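Local coordinates for protein xylose isomerase-like TIM barrel (Anabaena variabilis ATCC 29413, PDB 2QW5) that probably acts as a sugar or sugar-phosphate isomerase or epimerase, and binds D-xylose beside a zinc ion at the mouth of a TIM barrel, at residues T86-T91 and G128-P133; I32-I37 and E77-V82; P251-L256 and E281-I286. All blocks are in the same frame, centred on the assembly; numbering follows the deposited sequence.

Contact 1. Residues T86-T91 and G128-P133; sequences TNVGAT and GPIVIP. With XLS (D-xylose), chain C.
The flat carboxamide of Asn-87 meets the bound D-xylose with both of its polar ends. OD1 accepts a hydrogen bond from sugar O4 at 2.8 Å. ND2 gives a weak one to sugar O2 at 3.3 Å. CG lies anti to the backbone N (chi1 -172°), and the amide thereby bridges two hydroxyls. The Pro-129 ring crowds the first of them, with CD only 3.0 Å from sugar O4. This is the C-terminal mouth of a TIM barrel, where the neighbouring parallel strands 83-87 and 125-128 run out into loops. Glu-183 and His-219 bind the same sugar. An alanine here in place of Asn-87 would remove both carboxamide hydrogen bonds, and the hold on O2 and O4 of the sugar would probably weaken.

Behind the pocket the two segments pack backbone to backbone. Val-88 O sits against Gly-128 CA in a CA-H...O contact. A side chain at Gly-128 would collide with that oxygen, and the backbone angles there also suit glycine. The same Val-88 O is pressed by Ile-130 CG2 at 3.1 Å. Ile-130 holds CG1 in the crowded position between N and the carbonyl carbon (chi1 63°), leaving CG2 beside its own backbone N.

Pro-129 is the centre of an inverse gamma turn. Its carbonyl O accepts from Ala-90 N at 3.0 Å. That bond is fairly straight (161°), though the donor stands above the carbonyl plane. Ala-90 CB points at the other loop and rests 3.6 Å from Pro-129 O. Thr-91 turns its side chain away, and OG1 bonds Asp-141 of the second subunit. Its carbonyl stays behind, with Thr-91 O 3.3 Å from Pro-133 CG.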
loop_
_atom_site.group_PDB
_atom_site.type_symbol
_atom_site.label_atom_id
_atom_site.label_comp_id
_atom_site.label_asym_id
_atom_site.label_seq_id
_atom_site.Cartn_x
_atom_site.Cartn_y
_atom_site.Cartn_z
ATOM N N THR A 86 4.099 10.117 -30.700
ATOM C CA THR A 86 3.246 9.540 -29.676
ATOM C C THR A 86 4.047 8.861 -28.574
ATOM O O THR A 86 5.165 8.352 -28.819
ATOM C CB THR A 86 2.229 8.531 -30.240
ATOM O OG1 THR A 86 2.939 7.428 -30.828
ATOM C CG2 THR A 86 1.346 9.160 -31.215
ATOM N N ASN A 87 3.476 8.897 -27.372
ATOM C CA ASN A 87 3.992 8.218 -26.206
ATOM C C ASN A 87 2.969 7.118 -25.844
ATOM O O ASN A 87 1.792 7.382 -25.574
ATOM C CB ASN A 87 4.240 9.173 -25.058
ATOM C CG ASN A 87 4.942 8.523 -23.918
ATOM O OD1 ASN A 87 4.361 7.710 -23.224
ATOM N ND2 ASN A 87 6.183 8.908 -23.689
ATOM N N VAL A 88 3.449 5.891 -25.855
ATOM C CA VAL A 88 2.632 4.712 -25.663
ATOM C C VAL A 88 3.358 3.756 -24.746
ATOM O O VAL A 88 4.544 3.540 -24.917
ATOM C CB VAL A 88 2.330 3.982 -27.017
ATOM C CG1 VAL A 88 1.639 2.679 -26.764
ATOM C CG2 VAL A 88 1.423 4.867 -27.932
ATOM N N GLY A 89 2.623 3.180 -23.811
ATOM C CA GLY A 89 3.173 2.207 -22.878
ATOM C C GLY A 89 2.419 0.911 -22.829
ATOM O O GLY A 89 1.197 0.881 -22.969
ATOM N N ALA A 90 3.163 -0.185 -22.641
ATOM C CA ALA A 90 2.564 -1.482 -22.351
ATOM C C ALA A 90 1.955 -1.354 -20.947
ATOM O O ALA A 90 2.404 -0.524 -20.131
ATOM C CB ALA A 90 3.633 -2.613 -22.364
ATOM N N THR A 91 0.929 -2.158 -20.687
ATOM C CA THR A 91 0.196 -2.150 -19.421
ATOM C C THR A 91 0.205 -3.541 -18.845
ATOM O O THR A 91 0.593 -4.487 -19.507
ATOM C CB THR A 91 -1.239 -1.667 -19.596
ATOM O OG1 THR A 91 -2.051 -2.648 -20.241
ATOM C CG2 THR A 91 -1.283 -0.372 -20.409
ATOM N N GLY A 128 8.147 4.877 -26.163
ATOM C CA GLY A 128 7.742 4.661 -24.786
ATOM C C GLY A 128 8.110 3.298 -24.273
ATOM O O GLY A 128 8.855 2.589 -24.935
ATOM N N PRO A 129 7.624 2.959 -23.055
ATOM C CA PRO A 129 7.885 1.699 -22.386
ATOM C C PRO A 129 6.961 0.569 -22.909
ATOM O O PRO A 129 6.075 0.072 -22.187
ATOM C CB PRO A 129 7.632 2.047 -20.922
ATOM C CG PRO A 129 6.546 3.098 -20.999
ATOM C CD PRO A 129 6.788 3.857 -22.216
ATOM N N ILE A 130 7.269 0.115 -24.131
ATOM C CA ILE A 130 6.458 -0.855 -24.855
ATOM C C ILE A 130 6.932 -2.344 -24.745
ATOM O O ILE A 130 6.426 -3.187 -25.493
ATOM C CB ILE A 130 6.251 -0.429 -26.331
ATOM C CG1 ILE A 130 7.569 -0.368 -27.119
ATOM C CG2 ILE A 130 5.491 0.980 -26.397
ATOM C CD1 ILE A 130 7.400 -0.157 -28.593
ATOM N N VAL A 131 7.880 -2.627 -23.837
ATOM C CA VAL A 131 8.398 -3.994 -23.598
ATOM C C VAL A 131 7.841 -4.523 -22.265
ATOM O O VAL A 131 7.044 -5.456 -22.239
ATOM C CB VAL A 131 9.928 -4.001 -23.633
ATOM C CG1 VAL A 131 10.469 -5.443 -23.450
ATOM C CG2 VAL A 131 10.454 -3.358 -24.948
ATOM N N ILE A 132 8.281 -3.945 -21.156
ATOM C CA ILE A 132 7.831 -4.313 -19.830
ATOM C C ILE A 132 6.785 -3.208 -19.474
ATOM O O ILE A 132 7.074 -2.019 -19.724
ATOM C CB ILE A 132 8.982 -4.257 -18.806
ATOM C CG1 ILE A 132 10.176 -5.148 -19.240
ATOM C CG2 ILE A 132 8.492 -4.625 -17.397
ATOM C CD1 ILE A 132 9.852 -6.605 -19.337
ATOM N N PRO A 133 5.606 -3.591 -18.926
ATOM C CA PRO A 133 4.552 -2.644 -18.505
ATOM C C PRO A 133 5.076 -1.542 -17.605
ATOM O O PRO A 133 5.769 -1.832 -16.647
ATOM C CB PRO A 133 3.580 -3.534 -17.737
ATOM C CG PRO A 133 3.670 -4.828 -18.439
ATOM C CD PRO A 133 5.148 -4.980 -18.705
HETATM C C1 XLS C . 7.715 8.414 -18.393
HETATM C C2 XLS C . 7.003 7.455 -19.339
HETATM C C3 XLS C . 5.503 7.184 -18.966
HETATM C C4 XLS C . 4.575 7.048 -20.158
HETATM O O1 XLS C . 9.088 8.326 -17.995
HETATM O O2 XLS C . 7.184 7.833 -20.704
HETATM O O3 XLS C . 4.830 8.101 -18.103
HETATM O O4 XLS C . 5.133 6.124 -21.047
#

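Contact 2. Residues I32-I37 and E77-V82; sequences IVVAHI and EGLENV
Leu-79 reaches across to helix 27-42 and crosses both Val-34 and Ile-37 obliquely. One methyl, Leu-79 CD1, does the touching. It lies 3.7 Å from Ile-37 CG2 and 3.9 Å from Val-34 CG1. Each of these two carbons is anti to the backbone N of its own residue. Val-34 and Ile-37 are three residues apart on one side of the helix, so their branches flank the leucine tip. Leu-79 sets CG anti to its carbonyl carbon and continues with chi2 at 174°, which carries CD1 outward to the helix.

Glu-77 meets Val-34 differently, at about a right angle. Its aliphatic part makes the contact, with Glu-77 CB 3.9 Å from Val-34 CG1. CG, set beside the backbone N by chi1, stays near the same methyl, and the bend at chi2 (-70°) folds OE1 back toward it.

The segment 77-82 follows helix 60-76, which ends in a Schellman motif. Gly-78, with positive phi, is its C-prime residue, and Leu-79 N returns to Leu-74 O. The chain next makes a type I beta turn from Leu-79 to Val-82, closed by Val-82 N to Leu-79 O at 3.0 Å. It then enters strand 83-87 of the TIM barrel. This loop, between helix 60-76 and the third strand, packs against helix 27-42 on the outside of the barrel.

Val-82 adds a looser touch, with CG2 4.3 Å from Ile-37 CG2. Phe-48 of strand 47-51 packs on both Ile-37 and Val-82. Leu-74 of helix 60-76 touches Val-34 and Ile-37, and Lys-38 NZ bonds the carbonyl O of Glu-77.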
loop_
_atom_site.group_PDB
_atom_site.type_symbol
_atom_site.label_atom_id
_atom_site.label_comp_id
_atom_site.label_asym_id
_atom_site.label_seq_id
_atom_site.Cartn_x
_atom_site.Cartn_y
_atom_site.Cartn_z
ATOM N N ILE A 32 -9.013 23.326 -26.543
ATOM C CA ILE A 32 -7.934 23.549 -25.583
ATOM C C ILE A 32 -6.598 23.057 -26.160
ATOM O O ILE A 32 -5.622 23.790 -26.125
ATOM C CB ILE A 32 -8.222 22.896 -24.205
ATOM C CG1 ILE A 32 -9.437 23.566 -23.545
ATOM C CG2 ILE A 32 -7.045 23.053 -23.292
ATOM C CD1 ILE A 32 -9.895 22.861 -22.241
ATOM N N VAL A 33 -6.583 21.850 -26.720
ATOM C CA VAL A 33 -5.397 21.294 -27.396
ATOM C C VAL A 33 -4.845 22.260 -28.478
ATOM O O VAL A 33 -3.629 22.564 -28.502
ATOM C CB VAL A 33 -5.709 19.900 -28.014
ATOM C CG1 VAL A 33 -4.514 19.373 -28.823
ATOM C CG2 VAL A 33 -6.093 18.908 -26.929
ATOM N N VAL A 34 -5.744 22.790 -29.315
ATOM C CA VAL A 34 -5.351 23.700 -30.399
ATOM C C VAL A 34 -4.811 25.026 -29.869
ATOM O O VAL A 34 -3.791 25.494 -30.354
ATOM C CB VAL A 34 -6.468 23.855 -31.451
ATOM C CG1 VAL A 34 -6.154 24.989 -32.453
ATOM C CG2 VAL A 34 -6.712 22.479 -32.157
ATOM N N ALA A 35 -5.454 25.591 -28.840
ATOM C CA ALA A 35 -4.989 26.846 -28.222
ATOM C C ALA A 35 -3.606 26.698 -27.573
ATOM O O ALA A 35 -2.797 27.608 -27.663
ATOM C CB ALA A 35 -6.015 27.383 -27.216
ATOM N N HIS A 36 -3.321 25.541 -26.955
ATOM C CA HIS A 36 -1.980 25.271 -26.391
ATOM C C HIS A 36 -0.943 25.204 -27.501
ATOM O O HIS A 36 0.106 25.836 -27.412
ATOM C CB HIS A 36 -1.908 23.934 -25.621
ATOM C CG HIS A 36 -2.622 23.931 -24.298
ATOM N ND1 HIS A 36 -2.696 25.041 -23.486
ATOM C CD2 HIS A 36 -3.197 22.923 -23.604
ATOM C CE1 HIS A 36 -3.363 24.734 -22.386
ATOM N NE2 HIS A 36 -3.658 23.449 -22.424
ATOM N N ILE A 37 -1.249 24.438 -28.549
ATOM C CA ILE A 37 -0.341 24.274 -29.701
ATOM C C ILE A 37 -0.008 25.621 -30.348
ATOM O O ILE A 37 1.151 25.880 -30.627
ATOM C CB ILE A 37 -0.907 23.315 -30.772
ATOM C CG1 ILE A 37 -0.895 21.865 -30.275
ATOM C CG2 ILE A 37 -0.088 23.399 -32.088
ATOM C CD1 ILE A 37 -1.578 20.881 -31.188
ATOM N N GLU A 77 -7.713 23.848 -38.437
ATOM C CA GLU A 77 -7.300 25.041 -37.672
ATOM C C GLU A 77 -5.981 25.717 -38.120
ATOM O O GLU A 77 -5.455 26.563 -37.394
ATOM C CB GLU A 77 -7.254 24.685 -36.155
ATOM C CG GLU A 77 -8.637 24.462 -35.536
ATOM C CD GLU A 77 -9.445 25.778 -35.431
ATOM O OE1 GLU A 77 -8.994 26.707 -34.741
ATOM O OE2 GLU A 77 -10.517 25.882 -36.054
ATOM N N GLY A 78 -5.445 25.346 -39.294
ATOM C CA GLY A 78 -4.187 25.896 -39.828
ATOM C C GLY A 78 -2.914 25.215 -39.370
ATOM O O GLY A 78 -1.802 25.730 -39.642
ATOM N N LEU A 79 -3.045 24.034 -38.759
ATOM C CA LEU A 79 -1.894 23.331 -38.176
ATOM C C LEU A 79 -1.449 22.124 -38.992
ATOM O O LEU A 79 -0.848 21.206 -38.426
ATOM C CB LEU A 79 -2.185 22.962 -36.710
ATOM C CG LEU A 79 -2.603 24.123 -35.768
ATOM C CD1 LEU A 79 -2.998 23.627 -34.374
ATOM C CD2 LEU A 79 -1.537 25.171 -35.663
ATOM N N GLU A 80 -1.616 22.197 -40.324
ATOM C CA GLU A 80 -1.205 21.121 -41.243
ATOM C C GLU A 80 0.239 20.704 -41.073
ATOM O O GLU A 80 0.545 19.497 -41.098
ATOM C CB GLU A 80 -1.386 21.508 -42.731
ATOM C CG GLU A 80 -2.818 21.693 -43.225
ATOM C CD GLU A 80 -3.353 23.146 -43.091
ATOM O OE1 GLU A 80 -2.800 23.951 -42.283
ATOM O OE2 GLU A 80 -4.333 23.466 -43.809
ATOM N N ASN A 81 1.114 21.685 -40.911
ATOM C CA ASN A 81 2.562 21.436 -40.855
ATOM C C ASN A 81 3.044 20.957 -39.523
ATOM O O ASN A 81 4.223 20.585 -39.440
ATOM C CB ASN A 81 3.383 22.677 -41.224
ATOM C CG ASN A 81 3.121 23.163 -42.623
ATOM O OD1 ASN A 81 2.530 22.475 -43.450
ATOM N ND2 ASN A 81 3.578 24.353 -42.897
ATOM N N VAL A 82 2.186 20.995 -38.482
ATOM C CA VAL A 82 2.572 20.560 -37.112
ATOM C C VAL A 82 2.723 19.043 -37.088
ATOM O O VAL A 82 1.819 18.344 -37.487
ATOM C CB VAL A 82 1.531 21.026 -36.057
ATOM C CG1 VAL A 82 1.748 20.340 -34.650
ATOM C CG2 VAL A 82 1.576 22.526 -35.954
#

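Contact 3. Residues P251-L256 and E281-I286; sequences PDRGAL and EIFNAI. With ZN (zinc ion), chain D; XLS (D-xylose), chain C.
One backbone hydrogen bond joins the two loops: Phe-283 N gives to Arg-253 O at 3.0 Å, nearly along the C=O axis. Beside it, an Asx turn fixes the first loop, with Asp-252 OD1 accepting from Gly-254 N.

Arg-253 bends at chi2 and chi3 and runs alongside Phe-283 in the same direction. One face of its guanidinium carries Phe-283 CE1, offset toward the rim and 3.4 Å from Arg-253 NH2. The two planes are 49° apart, so the groups are not stacked in parallel. The guanidinium edge faces the zinc and sugar site, where the zinc, sugar O1 and a water lie near its plane. Arg-253 NH2 gives to this water at 3.2 Å. The water in turn gives to O1 of D-xylose at 2.5 Å and binds the zinc at 2.0 Å.

Glu-281 reaches the metal with an extended chain, and OE1 is 2.1 Å from the zinc. Arg-253 NH2 lies 3.2 Å from that same Glu-281 OE1. The zinc and the arginine charge would probably polarise the water and lower its pKa. Asp-216, Gln-247 and Glu-183 complete the metal site. Phe-283 CZ packs 3.5 Å from sugar C1, so the ring packs against both the sugar and the arginine.

Farther out, Ile-282 CG1 and CG2 both rest on Gly-254 O, and Ile-282 CD1 makes a loose apolar contact with Leu-256 CB.

Ser-249 OG ties the loops together, bonding Arg-253 NE and the carbonyl O of Glu-281. The loops leave the adjacent barrel strands 243-248 and 278-280. Ala-321 of helix 314-332 packs on Ile-282 and Leu-256, while Ala-218 and His-219 of helix 217-223 touch Arg-253.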
loop_
_atom_site.group_PDB
_atom_site.type_symbol
_atom_site.label_atom_id
_atom_site.label_comp_id
_atom_site.label_asym_id
_atom_site.label_seq_id
_atom_site.Cartn_x
_atom_site.Cartn_y
_atom_site.Cartn_z
ATOM N N PRO A 251 16.789 16.220 -14.596
ATOM C CA PRO A 251 16.625 15.085 -13.641
ATOM C C PRO A 251 15.340 15.062 -12.813
ATOM O O PRO A 251 14.784 13.985 -12.588
ATOM C CB PRO A 251 17.835 15.248 -12.719
ATOM C CG PRO A 251 18.888 15.829 -13.646
ATOM C CD PRO A 251 18.104 16.868 -14.426
ATOM N N ASP A 252 14.853 16.243 -12.407
ATOM C CA ASP A 252 13.615 16.316 -11.631
ATOM C C ASP A 252 12.347 16.339 -12.496
ATOM O O ASP A 252 11.265 16.401 -11.953
ATOM C CB ASP A 252 13.650 17.478 -10.624
ATOM C CG ASP A 252 13.171 18.814 -11.202
ATOM O OD1 ASP A 252 13.197 19.007 -12.425
ATOM O OD2 ASP A 252 12.776 19.675 -10.378
ATOM N N ARG A 253 12.517 16.339 -13.819
ATOM C CA ARG A 253 11.474 16.330 -14.859
ATOM C C ARG A 253 10.692 17.638 -14.949
ATOM O O ARG A 253 9.731 17.662 -15.667
ATOM C CB ARG A 253 10.497 15.153 -14.766
ATOM C CG ARG A 253 11.055 13.812 -14.365
ATOM C CD ARG A 253 12.266 13.336 -15.084
ATOM N NE ARG A 253 12.139 13.203 -16.527
ATOM C CZ ARG A 253 11.618 12.176 -17.212
ATOM N NH1 ARG A 253 11.001 11.129 -16.626
ATOM N NH2 ARG A 253 11.633 12.251 -18.533
ATOM N N GLY A 254 11.156 18.699 -14.285
ATOM C CA GLY A 254 10.483 20.010 -14.266
ATOM C C GLY A 254 11.150 21.052 -15.161
ATOM O O GLY A 254 11.231 20.851 -16.369
ATOM N N ALA A 255 11.669 22.131 -14.552
ATOM C CA ALA A 255 12.251 23.266 -15.276
ATOM C C ALA A 255 13.533 22.861 -15.986
ATOM O O ALA A 255 14.468 22.424 -15.354
ATOM C CB ALA A 255 12.519 24.424 -14.348
ATOM N N LEU A 256 13.577 23.041 -17.299
ATOM C CA LEU A 256 14.755 22.601 -18.078
ATOM C C LEU A 256 15.938 23.587 -17.998
ATOM O O LEU A 256 17.102 23.200 -18.117
ATOM C CB LEU A 256 14.300 22.301 -19.515
ATOM C CG LEU A 256 15.257 21.646 -20.511
ATOM C CD1 LEU A 256 15.796 20.306 -19.976
ATOM C CD2 LEU A 256 14.531 21.495 -21.849
ATOM N N GLU A 281 10.682 17.254 -22.832
ATOM C CA GLU A 281 9.717 16.461 -22.070
ATOM C C GLU A 281 9.681 16.879 -20.592
ATOM O O GLU A 281 10.504 16.456 -19.793
ATOM C CB GLU A 281 9.986 14.985 -22.201
ATOM C CG GLU A 281 8.757 14.175 -21.734
ATOM C CD GLU A 281 8.972 12.712 -21.812
ATOM O OE1 GLU A 281 10.041 12.297 -21.299
ATOM O OE2 GLU A 281 8.088 11.998 -22.337
ATOM N N ILE A 282 8.711 17.725 -20.262
ATOM C CA ILE A 282 8.521 18.248 -18.935
ATOM C C ILE A 282 7.186 17.656 -18.398
ATOM O O ILE A 282 6.119 17.785 -19.039
ATOM C CB ILE A 282 8.487 19.818 -18.964
ATOM C CG1 ILE A 282 9.877 20.361 -19.395
ATOM C CG2 ILE A 282 8.076 20.394 -17.583
ATOM C CD1 ILE A 282 9.931 21.888 -19.521
ATOM N N PHE A 283 7.277 17.040 -17.222
ATOM C CA PHE A 283 6.160 16.417 -16.528
ATOM C C PHE A 283 5.636 17.453 -15.546
ATOM O O PHE A 283 6.232 17.703 -14.517
ATOM C CB PHE A 283 6.608 15.151 -15.795
ATOM C CG PHE A 283 6.868 14.009 -16.711
ATOM C CD1 PHE A 283 8.015 13.981 -17.480
ATOM C CD2 PHE A 283 5.960 12.974 -16.835
ATOM C CE1 PHE A 283 8.279 12.908 -18.351
ATOM C CE2 PHE A 283 6.244 11.877 -17.702
ATOM C CZ PHE A 283 7.399 11.885 -18.454
ATOM N N ASN A 284 4.533 18.107 -15.874
ATOM C CA ASN A 284 3.982 19.106 -14.947
ATOM C C ASN A 284 3.411 18.405 -13.688
ATOM O O ASN A 284 3.097 17.217 -13.717
ATOM C CB ASN A 284 2.963 19.969 -15.692
ATOM C CG ASN A 284 2.630 21.243 -14.968
ATOM O OD1 ASN A 284 3.272 21.571 -13.969
ATOM N ND2 ASN A 284 1.617 21.993 -15.473
ATOM N N ALA A 285 3.343 19.109 -12.563
ATOM C CA ALA A 285 2.736 18.552 -11.331
ATOM C C ALA A 285 1.191 18.537 -11.474
ATOM O O ALA A 285 0.469 19.322 -10.869
ATOM C CB ALA A 285 3.223 19.300 -10.080
ATOM N N ILE A 286 0.717 17.623 -12.335
ATOM C CA ILE A 286 -0.695 17.417 -12.610
ATOM C C ILE A 286 -1.055 16.157 -11.853
ATOM O O ILE A 286 -0.156 15.302 -11.602
ATOM C CB ILE A 286 -1.068 17.290 -14.158
ATOM C CG1 ILE A 286 -0.274 16.168 -14.849
ATOM C CG2 ILE A 286 -0.876 18.638 -14.852
ATOM C CD1 ILE A 286 -0.740 15.846 -16.293
HETATM ZN ZN ZN D . 10.827 10.361 -21.571
HETATM C C1 XLS C . 7.715 8.414 -18.393
HETATM C C2 XLS C . 7.003 7.455 -19.339
HETATM C C3 XLS C . 5.503 7.184 -18.966
HETATM C C4 XLS C . 4.575 7.048 -20.158
HETATM O O1 XLS C . 9.088 8.326 -17.995
HETATM O O2 XLS C . 7.184 7.833 -20.704
HETATM O O3 XLS C . 4.830 8.101 -18.103
HETATM O O4 XLS C . 5.133 6.124 -21.047
HETATM O O HOH W 1 9.977 9.878 -19.793
#

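Contact 2 comes first along the chain, then contact 1, then contact 3, each closing before the next opens. All three belong to one eight-stranded parallel barrel. Strand 83-87 connects contacts 2 and 1: the turn of contact 2 leads into it, and contact 1 opens on it. Their centres are about 26 Å apart, and contact 2 lies on the outside, away from the zinc and sugar. Contacts 1 and 3 have centres about 19 Å apart, yet Asn-87 ND2 packs 3.9 Å from Glu-281 OE2. Both touch D-xylose, so the C-terminal end of the third strand and the loops after the fourth, seventh and eighth line one pocket. Contacts 2 and 3 do not touch.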